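Local coordinates for protein 3-oxosteroid 1-dehydrogenase (Sterolibacterium denitrificans, PDB 7P18) that probably catalyses the FAD-dependent 1,2-dehydrogenation of 3-oxosteroids to 3-oxo-Delta(1)-steroids, at residues A411-G414 with W418-D421. Sequence-based numbering, arbitrary orientation.
Sequences AWLG and WRDD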
loop_
_atom_site.group_PDB
_atom_site.type_symbol
_atom_site.label_atom_id
_atom_site.label_comp_id
_atom_site.label_asym_id
_atom_site.label_seq_id
_atom_site.Cartn_x
_atom_site.Cartn_y
_atom_site.Cartn_z
ATOM N N ALA A 411 -8.439 -4.472 -27.947
ATOM C CA ALA A 411 -9.460 -4.709 -26.903
ATOM C C ALA A 411 -9.387 -3.623 -25.822
ATOM O O ALA A 411 -10.391 -3.424 -25.080
ATOM C CB ALA A 411 -9.291 -6.091 -26.324
ATOM N N TRP A 412 -8.258 -2.924 -25.712
ATOM C CA TRP A 412 -8.035 -1.892 -24.655
ATOM C C TRP A 412 -8.360 -0.485 -25.154
ATOM O O TRP A 412 -8.431 0.430 -24.316
ATOM C CB TRP A 412 -6.608 -1.993 -24.105
ATOM C CG TRP A 412 -6.486 -3.009 -23.014
ATOM C CD1 TRP A 412 -7.439 -3.876 -22.564
ATOM C CD2 TRP A 412 -5.282 -3.329 -22.300
ATOM N NE1 TRP A 412 -6.914 -4.687 -21.601
ATOM C CE2 TRP A 412 -5.590 -4.377 -21.420
ATOM C CE3 TRP A 412 -3.975 -2.822 -22.341
ATOM C CZ2 TRP A 412 -4.632 -4.923 -20.559
ATOM C CZ3 TRP A 412 -3.034 -3.349 -21.488
ATOM C CH2 TRP A 412 -3.365 -4.381 -20.604
ATOM N N LEU A 413 -8.542 -0.300 -26.459
ATOM C CA LEU A 413 -8.840 1.045 -27.008
ATOM C C LEU A 413 -10.191 1.531 -26.466
ATOM O O LEU A 413 -11.148 0.775 -26.505
ATOM C CB LEU A 413 -8.827 0.977 -28.542
ATOM C CG LEU A 413 -8.980 2.307 -29.257
ATOM C CD1 LEU A 413 -7.733 3.177 -29.036
ATOM C CD2 LEU A 413 -9.215 2.055 -30.762
ATOM N N GLY A 414 -10.220 2.736 -25.898
ATOM C CA GLY A 414 -11.379 3.345 -25.238
ATOM C C GLY A 414 -11.707 2.696 -23.907
ATOM O O GLY A 414 -12.724 3.091 -23.303
ATOM N N TRP A 418 -7.041 5.958 -24.550
ATOM C CA TRP A 418 -7.579 6.625 -25.760
ATOM C C TRP A 418 -6.387 7.117 -26.590
ATOM O O TRP A 418 -5.362 7.509 -25.983
ATOM C CB TRP A 418 -8.530 7.745 -25.364
ATOM C CG TRP A 418 -9.787 7.283 -24.693
ATOM C CD1 TRP A 418 -11.049 7.273 -25.232
ATOM C CD2 TRP A 418 -9.936 6.833 -23.332
ATOM N NE1 TRP A 418 -11.957 6.817 -24.316
ATOM C CE2 TRP A 418 -11.306 6.506 -23.151
ATOM C CE3 TRP A 418 -9.055 6.586 -22.269
ATOM C CZ2 TRP A 418 -11.801 6.025 -21.941
ATOM C CZ3 TRP A 418 -9.550 6.129 -21.069
ATOM C CH2 TRP A 418 -10.905 5.829 -20.916
ATOM N N ARG A 419 -6.503 7.067 -27.918
ATOM C CA ARG A 419 -5.383 7.352 -28.854
ATOM C C ARG A 419 -5.918 8.267 -29.956
ATOM O O ARG A 419 -7.092 8.117 -30.345
ATOM C CB ARG A 419 -4.782 6.028 -29.336
ATOM C CG ARG A 419 -3.595 6.197 -30.274
ATOM C CD ARG A 419 -3.082 4.887 -30.844
ATOM N NE ARG A 419 -4.133 4.338 -31.698
ATOM C CZ ARG A 419 -4.616 3.109 -31.663
ATOM N NH1 ARG A 419 -4.122 2.197 -30.844
ATOM N NH2 ARG A 419 -5.621 2.788 -32.456
ATOM N N ASP A 420 -5.122 9.262 -30.344
ATOM C CA ASP A 420 -5.496 10.216 -31.410
ATOM C C ASP A 420 -4.235 10.796 -32.057
ATOM O O ASP A 420 -3.206 10.968 -31.366
ATOM C CB ASP A 420 -6.392 11.330 -30.892
ATOM C CG ASP A 420 -7.269 11.901 -31.995
ATOM O OD1 ASP A 420 -6.707 12.589 -32.889
ATOM O OD2 ASP A 420 -8.498 11.667 -31.945
ATOM N N ASP A 421 -4.336 11.106 -33.348
ATOM C CA ASP A 421 -3.225 11.710 -34.117
ATOM C C ASP A 421 -2.982 13.140 -33.667
ATOM O O ASP A 421 -1.836 13.617 -33.833
ATOM C CB ASP A 421 -3.536 11.667 -35.611
ATOM C CG ASP A 421 -3.347 10.301 -36.220
ATOM O OD1 ASP A 421 -2.622 9.467 -35.649
ATOM O OD2 ASP A 421 -3.932 10.086 -37.298
#
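G414 lies over one face of the W418 indole, and this CH-pi contact shows how a glycine, having no side chain in the way, can set its CA directly on an aromatic face. G414 CA stands 3.8 Å from the centroid of the five-membered ring of W418, 18° off the ring normal and displaced toward the NE1 side. From there the backbone runs on across the same system, and G414 O comes within 3.4 Å of W418 CZ2, a van der Waals approach rather than a hydrogen bond. The turn at G414 is made with positive phi (72°), a conformation that favours glycine.

The second pair joins an aliphatic tip to a charged plane. L413 and R419 cross at about a right angle, and L413 CD1 sits over one guanidinium face, 4.0 Å from R419 NH2 and offset toward the rim of the group. L413 CD1 also lies 4.1 Å from R419 CB. Extended through its first two torsions, the arginine bends at chi3 (66°), which brings the guanidinium back toward the leucine, with CD1 over its face and CD2 near NH2 alone. Its charge is met outside this pair, by a salt bridge from NH1 to D408, and a bound PEG molecule lies close by.

The W418 ring also meets W384 edge-to-face and touches L426, Q429 and I430 of helix 423-430, contacts that probably help to fix its orientation. Were W418 an alanine, the CA of G414 would probably lose its aromatic platform and W384 its edge-to-face partner. This surface contact thus lays the loop that follows helix 389-394 against strand 418-420, which pairs antiparallel with strand 486-502 through W418–A488 and D420–Y486 backbone bonds and abuts helix 423-430.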